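Local coordinates for uncharacterized protein, DUF633, LMOf2365_1472 (Listeria monocytogenes str. 4b F2365, PDB 3GNL), which is of uncharacterised function but probably methylates N1 of adenine 22 in tRNA, at residues V118-A129 / Y156-S164; A197-S208 / K220-V231. All coordinates share one frame; numbering follows the deposited sequence. Where two conformers were deposited one is given.

The two contacts belong to different parts of one chain and follow each other in sequence, interaction 1 closing before interaction 2 opens. Interaction 1 pairs strand 120-125 with strand 154-163 in the seven-stranded mixed sheet, close to the centre of the molecule. Interaction 2 packs helix 187-208 against helix 215-235, the last two helices of the chain, about 25 Å from that centre. Their own centres lie 28 Å apart, and their nearest atoms stay about 9 Å from each other without touching. The protein thus joins a Rossmann-like methyltransferase core to a C-terminal helical hairpin that projects from it, consistent with a tRNA-methylating enzyme.

Interaction 1: V118-A129 / Y156-S164; sequences VTKLILQPNIAA and YEIMVLAPS
Leu123 and Met159, a selenomethionine here, form an antiparallel hydrogen-bonded pair. Leu123 N reaches Met159 O at 2.9 Å with a nearly straight N-H...O angle of 173°, and Met159 N returns the bond to Leu123 O. Leu121 and Leu161 make a second such pair, and Ile122 faces Val160 between them as a non-hydrogen-bonded pair. From CB, the Met159 side chain runs to CG, 4.0 Å from Leu123 CB and also near Leu123 O. Its chi1 of 67° sets CG between the backbone N and the carbonyl carbon. SE then links CG to the methyl CE, which a bend at chi3 brings 3.7 Å from Ala129 O and close to Ala129 CB, with Pro125 CG slightly farther off. Along the same face, the side chains of Leu123 and Leu161 cross at about a right angle, their CD1 atoms 3.9 Å apart. On the other face, the Ile122 and Ile158 side chains lie side by side, pointing the same way, and touch through their CG2 methyls. Gln124 NE2 approaches Tyr156 CD1 at 3.4 Å, amide and ring nearly perpendicular, while Arg11 holds Gln124 OE1. Strand 154-163 is the single reversed strand, inserted between 120-125 and 141-151, giving the 3-2-1-4-5-7-6 order of the class I (Rossmann-like) methyltransferase fold.

Interaction 2: A197-S208 / K220-V231; sequences ANTWQNIIQTIS and KIRELEHKIALV
Trp200 of helix 197-208 lies against Lys227 and Leu224 of helix 220-231 in an antiparallel helical hairpin with knobs-into-holes packing, the two segment axes approaching to 9.4 Å at a crossing angle of -151°. The indole is the knob in a hole made by Leu224, Lys227, Ile228 and Val231. Lys227 spreads its aliphatic chain over one face of the ring: CB sits 3.8 Å from the centroid of the six-membered ring, 18° off its normal, in a CH-pi contact, and CD continues over the same face beside CE2 and CZ2. Val231 CG2 meets the edge of the indole at CZ3, and Leu224 CD2 comes within 3.4 Å of Trp200 CD1 at the pyrrole end. Beyond the two segments, Trp193 and Phe176 also pack on Trp200.

Ile204 and Ile228 are the next two knobs, each set among four residues of the partner helix. Chi1 of -70° in Ile204 places CG1 beside its backbone N, and the chain then extends so that CD1 meets Ile228 CD1 tip to tip at 3.6 Å. On the way, Ile204 slides past Leu224 in the opposite direction. Ile228 CG1 also rests on Trp200 CB, 3.7 Å away, at the root of the tryptophan side chain.

Near the hairpin turn, Ile221 CD1 packs on Ile207 CG2. Here Ser208 turns its hydroxyl back along its own helix: OG donates to Ile204 O at 2.8 Å from above the carbonyl plane, while Ser208 N bonds to the same oxygen.

Interaction 1: V118-A129 / Y156-S164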
loop_
_atom_site.group_PDB
_atom_site.type_symbol
_atom_site.label_atom_id
_atom_site.label_comp_id
_atom_site.label_asym_id
_atom_site.label_seq_id
_atom_site.Cartn_x
_atom_site.Cartn_y
_atom_site.Cartn_z
ATOM N N VAL A 118 1.671 16.477 6.619
ATOM C CA VAL A 118 0.782 15.337 6.312
ATOM C C VAL A 118 0.555 14.470 7.559
ATOM O O VAL A 118 1.530 14.151 8.273
ATOM C CB VAL A 118 1.356 14.485 5.150
ATOM C CG1 VAL A 118 0.479 13.268 4.902
ATOM C CG2 VAL A 118 1.462 15.325 3.881
ATOM N N THR A 119 -0.692 14.093 7.824
ATOM C CA THR A 119 -1.022 13.333 9.044
ATOM C C THR A 119 -1.552 11.894 8.797
ATOM O O THR A 119 -1.874 11.140 9.740
ATOM C CB THR A 119 -2.030 14.094 9.933
ATOM O OG1 THR A 119 -3.167 14.496 9.152
ATOM C CG2 THR A 119 -1.385 15.356 10.550
ATOM N N LYS A 120 -1.695 11.531 7.523
ATOM C CA LYS A 120 -2.219 10.203 7.207
ATOM C C LYS A 120 -1.680 9.755 5.870
ATOM O O LYS A 120 -1.665 10.527 4.901
ATOM C CB LYS A 120 -3.738 10.180 7.245
ATOM C CG LYS A 120 -4.396 8.797 6.989
ATOM C CD LYS A 120 -5.830 8.640 7.506
ATOM C CE LYS A 120 -6.752 9.728 6.946
ATOM N NZ LYS A 120 -8.062 9.459 7.548
ATOM N N LEU A 121 -1.185 8.509 5.804
ATOM C CA LEU A 121 -0.843 7.885 4.514
ATOM C C LEU A 121 -1.728 6.668 4.401
ATOM O O LEU A 121 -1.909 5.914 5.361
ATOM C CB LEU A 121 0.630 7.419 4.425
ATOM C CG LEU A 121 1.729 8.430 4.701
ATOM C CD1 LEU A 121 3.143 7.784 4.816
ATOM C CD2 LEU A 121 1.712 9.480 3.602
ATOM N N ILE A 122 -2.288 6.477 3.210
ATOM C CA ILE A 122 -3.048 5.257 2.914
ATOM C C ILE A 122 -2.347 4.578 1.727
ATOM O O ILE A 122 -2.297 5.142 0.591
ATOM C CB ILE A 122 -4.483 5.550 2.517
ATOM C CG1 ILE A 122 -5.198 6.311 3.651
ATOM C CG2 ILE A 122 -5.197 4.238 2.243
ATOM C CD1 ILE A 122 -6.491 7.049 3.186
ATOM N N LEU A 123 -1.703 3.431 1.989
ATOM C CA LEU A 123 -0.813 2.862 0.950
ATOM C C LEU A 123 -1.351 1.486 0.585
ATOM O O LEU A 123 -1.793 0.717 1.453
ATOM C CB LEU A 123 0.623 2.730 1.494
ATOM C CG LEU A 123 1.199 3.979 2.120
ATOM C CD1 LEU A 123 2.630 3.629 2.593
ATOM C CD2 LEU A 123 1.176 5.159 1.130
ATOM N N GLN A 124 -1.328 1.183 -0.717
ATOM C CA GLN A 124 -1.824 -0.109 -1.169
ATOM C C GLN A 124 -0.784 -0.663 -2.138
ATOM O O GLN A 124 -0.878 -0.435 -3.324
ATOM C CB GLN A 124 -3.214 0.026 -1.778
ATOM C CG GLN A 124 -3.845 -1.343 -2.166
ATOM C CD GLN A 124 -3.432 -1.765 -3.554
ATOM O OE1 GLN A 124 -3.667 -1.035 -4.498
ATOM N NE2 GLN A 124 -2.770 -2.928 -3.671
ATOM N N PRO A 125 0.197 -1.407 -1.609
ATOM C CA PRO A 125 1.243 -1.986 -2.477
ATOM C C PRO A 125 0.809 -3.317 -3.093
ATOM O O PRO A 125 0.149 -4.122 -2.433
ATOM C CB PRO A 125 2.394 -2.229 -1.521
ATOM C CG PRO A 125 1.697 -2.575 -0.188
ATOM C CD PRO A 125 0.453 -1.663 -0.190
ATOM N N ASN A 126 1.178 -3.507 -4.346
ATOM C CA ASN A 126 0.815 -4.708 -5.111
ATOM C C ASN A 126 1.834 -5.834 -4.904
ATOM O O ASN A 126 1.604 -6.946 -5.347
ATOM C CB ASN A 126 0.739 -4.372 -6.590
ATOM C CG ASN A 126 -0.526 -3.608 -6.953
ATOM O OD1 ASN A 126 -1.474 -3.506 -6.165
ATOM N ND2 ASN A 126 -0.539 -3.070 -8.135
ATOM N N ILE A 127 2.972 -5.516 -4.293
ATOM C CA ILE A 127 4.072 -6.480 -4.044
ATOM C C ILE A 127 4.898 -5.896 -2.924
ATOM O O ILE A 127 4.923 -4.658 -2.748
ATOM C CB ILE A 127 4.953 -6.709 -5.361
ATOM C CG1 ILE A 127 5.996 -7.841 -5.217
ATOM C CG2 ILE A 127 5.642 -5.451 -5.829
ATOM C CD1 ILE A 127 6.756 -8.142 -6.591
ATOM N N ALA A 128 5.590 -6.757 -2.185
ATOM C CA ALA A 128 6.571 -6.314 -1.188
ATOM C C ALA A 128 6.016 -5.252 -0.190
ATOM O O ALA A 128 6.683 -4.214 0.049
ATOM C CB ALA A 128 7.823 -5.806 -1.892
ATOM N N ALA A 129 4.855 -5.556 0.362
ATOM C CA ALA A 129 4.243 -4.697 1.389
ATOM C C ALA A 129 5.239 -4.497 2.547
ATOM O O ALA A 129 5.328 -3.407 3.130
ATOM C CB ALA A 129 2.944 -5.311 1.901
ATOM N N TYR A 156 -4.970 -8.242 -1.995
ATOM C CA TYR A 156 -4.406 -6.913 -1.857
ATOM C C TYR A 156 -4.367 -6.539 -0.390
ATOM O O TYR A 156 -5.339 -6.729 0.347
ATOM C CB TYR A 156 -5.298 -5.873 -2.541
ATOM C CG TYR A 156 -5.440 -6.072 -4.013
ATOM C CD1 TYR A 156 -4.414 -5.687 -4.867
ATOM C CD2 TYR A 156 -6.583 -6.673 -4.540
ATOM C CE1 TYR A 156 -4.505 -5.903 -6.260
ATOM C CE2 TYR A 156 -6.704 -6.899 -5.947
ATOM C CZ TYR A 156 -5.655 -6.494 -6.776
ATOM O OH TYR A 156 -5.727 -6.694 -8.164
ATOM N N GLU A 157 -3.278 -5.915 0.005
ATOM C CA GLU A 157 -3.117 -5.368 1.358
ATOM C C GLU A 157 -3.146 -3.849 1.305
ATOM O O GLU A 157 -2.626 -3.235 0.351
ATOM C CB GLU A 157 -1.785 -5.822 1.965
ATOM C CG GLU A 157 -1.678 -7.336 2.274
ATOM C CD GLU A 157 -0.232 -7.788 2.265
ATOM O OE1 GLU A 157 0.452 -7.710 1.194
ATOM O OE2 GLU A 157 0.220 -8.226 3.314
ATOM N N ILE A 158 -3.753 -3.268 2.344
ATOM C CA ILE A 158 -3.846 -1.784 2.499
ATOM C C ILE A 158 -3.328 -1.474 3.896
ATOM O O ILE A 158 -3.562 -2.227 4.844
ATOM C CB ILE A 158 -5.309 -1.313 2.361
ATOM C CG1 ILE A 158 -5.801 -1.668 0.940
ATOM C CG2 ILE A 158 -5.434 0.223 2.642
ATOM C CD1 ILE A 158 -7.272 -1.610 0.811
HETATM N N MSE A 159 -2.571 -0.399 4.022
HETATM C CA MSE A 159 -2.103 0.007 5.346
HETATM C C MSE A 159 -2.319 1.510 5.505
HETATM O O MSE A 159 -2.159 2.279 4.560
HETATM C CB MSE A 159 -0.627 -0.349 5.558
HETATM C CG MSE A 159 0.367 0.383 4.729
HETATM SE SE MSE A 159 2.192 -0.271 5.209
HETATM C CE MSE A 159 2.092 -1.927 4.194
ATOM N N VAL A 160 -2.646 1.913 6.726
ATOM C CA VAL A 160 -2.873 3.333 6.997
ATOM C C VAL A 160 -1.891 3.724 8.055
ATOM O O VAL A 160 -1.727 2.971 9.034
ATOM C CB VAL A 160 -4.286 3.550 7.489
ATOM C CG1 VAL A 160 -4.519 5.065 7.751
ATOM C CG2 VAL A 160 -5.307 2.972 6.477
ATOM N N LEU A 161 -1.187 4.829 7.838
ATOM C CA LEU A 161 -0.117 5.244 8.754
ATOM C C LEU A 161 -0.333 6.647 9.258
ATOM O O LEU A 161 -0.980 7.453 8.588
ATOM C CB LEU A 161 1.235 5.199 8.056
ATOM C CG LEU A 161 1.618 3.784 7.564
ATOM C CD1 LEU A 161 1.152 3.672 6.154
ATOM C CD2 LEU A 161 3.075 3.518 7.615
ATOM N N ALA A 162 0.322 6.991 10.364
ATOM C CA ALA A 162 0.275 8.366 10.899
ATOM C C ALA A 162 1.653 8.652 11.512
ATOM O O ALA A 162 2.307 7.720 12.006
ATOM C CB ALA A 162 -0.809 8.481 11.933
ATOM N N PRO A 163 2.103 9.926 11.535
ATOM C CA PRO A 163 3.375 10.230 12.194
ATOM C C PRO A 163 3.340 9.899 13.686
ATOM O O PRO A 163 2.301 10.009 14.343
ATOM C CB PRO A 163 3.535 11.752 12.009
ATOM C CG PRO A 163 2.551 12.136 11.042
ATOM C CD PRO A 163 1.409 11.165 11.108
ATOM N N SER A 164 4.475 9.451 14.198
ATOM C CA SER A 164 4.642 9.155 15.601
ATOM C C SER A 164 5.861 9.930 16.129
ATOM O O SER A 164 6.933 9.910 15.528
ATOM C CB SER A 164 4.855 7.641 15.803
ATOM O OG SER A 164 4.982 7.338 17.185
HETATM O O HOH W 1 -0.718 -6.319 -1.525
#

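Interaction 2: A197-S208 / K220-V231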
loop_
_atom_site.group_PDB
_atom_site.type_symbol
_atom_site.label_atom_id
_atom_site.label_comp_id
_atom_site.label_asym_id
_atom_site.label_seq_id
_atom_site.Cartn_x
_atom_site.Cartn_y
_atom_site.Cartn_z
ATOM N N ALA A 197 3.249 -20.469 1.991
ATOM C CA ALA A 197 4.103 -21.404 2.717
ATOM C C ALA A 197 4.103 -22.778 2.027
ATOM O O ALA A 197 5.146 -23.427 1.985
ATOM C CB ALA A 197 3.652 -21.532 4.178
ATOM N N ASN A 198 2.965 -23.174 1.469
ATOM C CA ASN A 198 2.949 -24.465 0.769
ATOM C C ASN A 198 3.849 -24.363 -0.455
ATOM O O ASN A 198 4.619 -25.286 -0.716
ATOM C CB ASN A 198 1.534 -24.807 0.311
ATOM C CG ASN A 198 0.651 -25.291 1.431
ATOM O OD1 ASN A 198 1.122 -25.688 2.493
ATOM N ND2 ASN A 198 -0.656 -25.295 1.180
ATOM N N THR A 199 3.788 -23.249 -1.195
ATOM C CA THR A 199 4.711 -23.075 -2.306
ATOM C C THR A 199 6.183 -23.080 -1.870
ATOM O O THR A 199 7.004 -23.729 -2.486
ATOM C CB THR A 199 4.346 -21.867 -3.147
ATOM O OG1 THR A 199 3.149 -22.212 -3.877
ATOM C CG2 THR A 199 5.368 -21.594 -4.218
ATOM N N TRP A 200 6.527 -22.365 -0.807
ATOM C CA TRP A 200 7.907 -22.361 -0.335
ATOM C C TRP A 200 8.401 -23.772 0.049
ATOM O O TRP A 200 9.528 -24.114 -0.326
ATOM C CB TRP A 200 8.006 -21.414 0.875
ATOM C CG TRP A 200 7.769 -19.959 0.504
ATOM C CD1 TRP A 200 8.076 -19.337 -0.678
ATOM C CD2 TRP A 200 7.216 -18.955 1.376
ATOM N NE1 TRP A 200 7.699 -17.976 -0.607
ATOM C CE2 TRP A 200 7.161 -17.751 0.633
ATOM C CE3 TRP A 200 6.727 -18.982 2.698
ATOM C CZ2 TRP A 200 6.654 -16.556 1.188
ATOM C CZ3 TRP A 200 6.178 -17.772 3.233
ATOM C CH2 TRP A 200 6.147 -16.613 2.456
ATOM N N GLN A 201 7.567 -24.582 0.714
ATOM C CA GLN A 201 7.940 -25.964 1.086
ATOM C C GLN A 201 8.130 -26.752 -0.177
ATOM O O GLN A 201 9.087 -27.542 -0.264
ATOM C CB GLN A 201 6.844 -26.643 1.905
ATOM C CG GLN A 201 6.561 -25.971 3.233
ATOM C CD GLN A 201 5.303 -26.473 3.946
ATOM O OE1 GLN A 201 4.490 -27.242 3.396
ATOM N NE2 GLN A 201 5.125 -26.018 5.181
ATOM N N ASN A 202 7.257 -26.530 -1.159
ATOM C CA ASN A 202 7.420 -27.273 -2.410
ATOM C C ASN A 202 8.725 -26.917 -3.117
ATOM O O ASN A 202 9.391 -27.790 -3.705
ATOM C CB ASN A 202 6.225 -27.067 -3.342
ATOM C CG ASN A 202 4.919 -27.664 -2.797
ATOM O OD1 ASN A 202 4.930 -28.511 -1.918
ATOM N ND2 ASN A 202 3.806 -27.224 -3.355
ATOM N N ILE A 203 9.116 -25.639 -3.067
ATOM C CA ILE A 203 10.330 -25.205 -3.724
ATOM C C ILE A 203 11.506 -25.875 -3.030
ATOM O O ILE A 203 12.442 -26.300 -3.703
ATOM C CB ILE A 203 10.505 -23.668 -3.694
ATOM C CG1 ILE A 203 9.401 -23.016 -4.537
ATOM C CG2 ILE A 203 11.896 -23.227 -4.252
ATOM C CD1 ILE A 203 9.344 -21.508 -4.296
ATOM N N ILE A 204 11.514 -25.887 -1.705
ATOM C CA ILE A 204 12.624 -26.573 -1.015
ATOM C C ILE A 204 12.787 -28.007 -1.484
ATOM O O ILE A 204 13.929 -28.432 -1.752
ATOM C CB ILE A 204 12.449 -26.550 0.505
ATOM C CG1 ILE A 204 12.661 -25.118 0.996
ATOM C CG2 ILE A 204 13.493 -27.453 1.182
ATOM C CD1 ILE A 204 12.246 -24.914 2.402
ATOM N N GLN A 205 11.679 -28.720 -1.584
ATOM C CA GLN A 205 11.737 -30.132 -2.010
ATOM C C GLN A 205 12.309 -30.225 -3.434
ATOM O O GLN A 205 13.224 -31.009 -3.700
ATOM C CB GLN A 205 10.379 -30.807 -1.841
ATOM C CG GLN A 205 10.240 -32.131 -2.674
ATOM C CD GLN A 205 9.688 -33.342 -1.933
ATOM O OE1 GLN A 205 10.438 -34.286 -1.601
ATOM N NE2 GLN A 205 8.383 -33.362 -1.719
ATOM N N THR A 206 11.865 -29.352 -4.338
ATOM C CA THR A 206 12.335 -29.350 -5.726
ATOM C C THR A 206 13.844 -29.112 -5.786
ATOM O O THR A 206 14.566 -29.808 -6.516
ATOM C CB THR A 206 11.597 -28.302 -6.542
ATOM O OG1 THR A 206 10.228 -28.697 -6.629
ATOM C CG2 THR A 206 12.197 -28.151 -7.918
ATOM N N ILE A 207 14.345 -28.168 -4.995
ATOM C CA ILE A 207 15.769 -27.888 -5.052
ATOM C C ILE A 207 16.589 -29.027 -4.440
ATOM O O ILE A 207 17.629 -29.404 -5.007
ATOM C CB ILE A 207 16.095 -26.579 -4.308
ATOM C CG1 ILE A 207 15.458 -25.409 -5.065
ATOM C CG2 ILE A 207 17.645 -26.381 -4.194
ATOM C CD1 ILE A 207 15.497 -24.120 -4.242
ATOM N N SER A 208 16.094 -29.551 -3.321
ATOM C CA SER A 208 16.801 -30.524 -2.492
ATOM C C SER A 208 16.958 -31.812 -3.238
ATOM O O SER A 208 17.942 -32.536 -3.020
ATOM C CB SER A 208 16.016 -30.787 -1.205
ATOM O OG SER A 208 16.034 -29.637 -0.374
ATOM N N LYS A 220 19.202 -20.088 -0.618
ATOM C CA LYS A 220 17.782 -19.925 -0.974
ATOM C C LYS A 220 16.908 -20.806 -0.064
ATOM O O LYS A 220 15.843 -20.365 0.433
ATOM C CB LYS A 220 17.568 -20.226 -2.467
ATOM C CG LYS A 220 16.141 -19.980 -3.015
ATOM C CD LYS A 220 16.162 -19.674 -4.539
ATOM C CE LYS A 220 14.879 -18.902 -4.965
ATOM N NZ LYS A 220 14.453 -19.124 -6.397
ATOM N N ILE A 221 17.348 -22.033 0.193
ATOM C CA ILE A 221 16.643 -22.959 1.065
ATOM C C ILE A 221 16.552 -22.418 2.496
ATOM O O ILE A 221 15.494 -22.438 3.091
ATOM C CB ILE A 221 17.268 -24.387 1.030
ATOM C CG1 ILE A 221 16.946 -25.057 -0.316
ATOM C CG2 ILE A 221 16.809 -25.265 2.182
ATOM C CD1 ILE A 221 17.436 -26.493 -0.414
ATOM N N ARG A 222 17.679 -21.949 3.040
ATOM C CA ARG A 222 17.670 -21.281 4.334
ATOM C C ARG A 222 16.654 -20.133 4.388
ATOM O O ARG A 222 15.897 -20.032 5.357
ATOM C CB ARG A 222 19.063 -20.780 4.691
ATOM C CG ARG A 222 19.816 -21.746 5.578
ATOM C CD ARG A 222 21.215 -21.225 5.936
ATOM N NE ARG A 222 22.173 -21.504 4.858
ATOM C CZ ARG A 222 22.739 -20.587 4.072
ATOM N NH1 ARG A 222 22.483 -19.288 4.220
ATOM N NH2 ARG A 222 23.566 -20.979 3.126
ATOM N N GLU A 223 16.647 -19.287 3.360
ATOM C CA GLU A 223 15.679 -18.192 3.286
ATOM C C GLU A 223 14.232 -18.719 3.292
ATOM O O GLU A 223 13.388 -18.244 4.046
ATOM C CB GLU A 223 15.911 -17.277 2.084
ATOM C CG GLU A 223 14.780 -16.234 1.994
ATOM C CD GLU A 223 15.102 -14.999 1.171
ATOM O OE1 GLU A 223 15.371 -15.135 -0.049
ATOM O OE2 GLU A 223 15.032 -13.879 1.750
ATOM N N LEU A 224 13.956 -19.726 2.469
ATOM C CA LEU A 224 12.615 -20.304 2.422
ATOM C C LEU A 224 12.227 -20.944 3.761
ATOM O O LEU A 224 11.070 -20.835 4.218
ATOM C CB LEU A 224 12.521 -21.333 1.285
ATOM C CG LEU A 224 12.626 -20.749 -0.116
ATOM C CD1 LEU A 224 12.926 -21.894 -1.091
ATOM C CD2 LEU A 224 11.353 -20.022 -0.519
ATOM N N GLU A 225 13.166 -21.641 4.420
ATOM C CA GLU A 225 12.882 -22.197 5.755
ATOM C C GLU A 225 12.473 -21.110 6.760
ATOM O O GLU A 225 11.564 -21.335 7.556
ATOM C CB GLU A 225 14.062 -23.005 6.313
ATOM C CG GLU A 225 14.262 -24.345 5.579
ATOM C CD GLU A 225 15.605 -25.014 5.908
ATOM O OE1 GLU A 225 16.561 -24.319 6.315
ATOM O OE2 GLU A 225 15.689 -26.243 5.727
ATOM N N HIS A 226 13.149 -19.972 6.678
ATOM C CA HIS A 226 12.887 -18.822 7.569
ATOM C C HIS A 226 11.477 -18.288 7.325
ATOM O O HIS A 226 10.713 -18.036 8.277
ATOM C CB HIS A 226 13.912 -17.700 7.324
ATOM C CG HIS A 226 13.703 -16.463 8.159
ATOM N ND1 HIS A 226 13.612 -16.488 9.539
ATOM C CD2 HIS A 226 13.638 -15.152 7.806
ATOM C CE1 HIS A 226 13.465 -15.252 9.997
ATOM N NE2 HIS A 226 13.483 -14.423 8.967
ATOM N N LYS A 227 11.129 -18.137 6.049
ATOM C CA LYS A 227 9.799 -17.667 5.727
ATOM C C LYS A 227 8.701 -18.631 6.157
ATOM O O LYS A 227 7.676 -18.222 6.705
ATOM C CB LYS A 227 9.656 -17.351 4.238
ATOM C CG LYS A 227 10.557 -16.222 3.695
ATOM C CD LYS A 227 10.152 -16.018 2.235
ATOM C CE LYS A 227 11.286 -15.602 1.372
ATOM N NZ LYS A 227 11.169 -14.194 0.983
ATOM N N ILE A 228 8.909 -19.926 5.938
ATOM C CA ILE A 228 7.928 -20.914 6.382
ATOM C C ILE A 228 7.767 -20.869 7.926
ATOM O O ILE A 228 6.662 -20.941 8.437
ATOM C CB ILE A 228 8.347 -22.378 5.910
ATOM C CG1 ILE A 228 8.296 -22.512 4.389
ATOM C CG2 ILE A 228 7.547 -23.453 6.599
ATOM C CD1 ILE A 228 9.209 -23.663 3.922
ATOM N N ALA A 229 8.894 -20.774 8.637
ATOM C CA ALA A 229 8.862 -20.699 10.102
ATOM C C ALA A 229 8.092 -19.455 10.578
ATOM O O ALA A 229 7.283 -19.548 11.514
ATOM C CB ALA A 229 10.280 -20.737 10.662
ATOM N N LEU A 230 8.262 -18.348 9.867
ATOM C CA LEU A 230 7.472 -17.149 10.224
ATOM C C LEU A 230 5.968 -17.379 10.066
ATOM O O LEU A 230 5.155 -16.937 10.882
ATOM C CB LEU A 230 7.908 -15.936 9.403
ATOM C CG LEU A 230 9.289 -15.359 9.678
ATOM C CD1 LEU A 230 9.712 -14.413 8.562
ATOM C CD2 LEU A 230 9.281 -14.648 11.050
ATOM N N VAL A 231 5.554 -18.008 8.969
ATOM C CA VAL A 231 4.162 -18.281 8.784
ATOM C C VAL A 231 3.645 -19.242 9.843
ATOM O O VAL A 231 2.569 -19.037 10.404
ATOM C CB VAL A 231 3.878 -18.861 7.350
ATOM C CG1 VAL A 231 2.463 -19.391 7.243
ATOM C CG2 VAL A 231 4.142 -17.778 6.260
#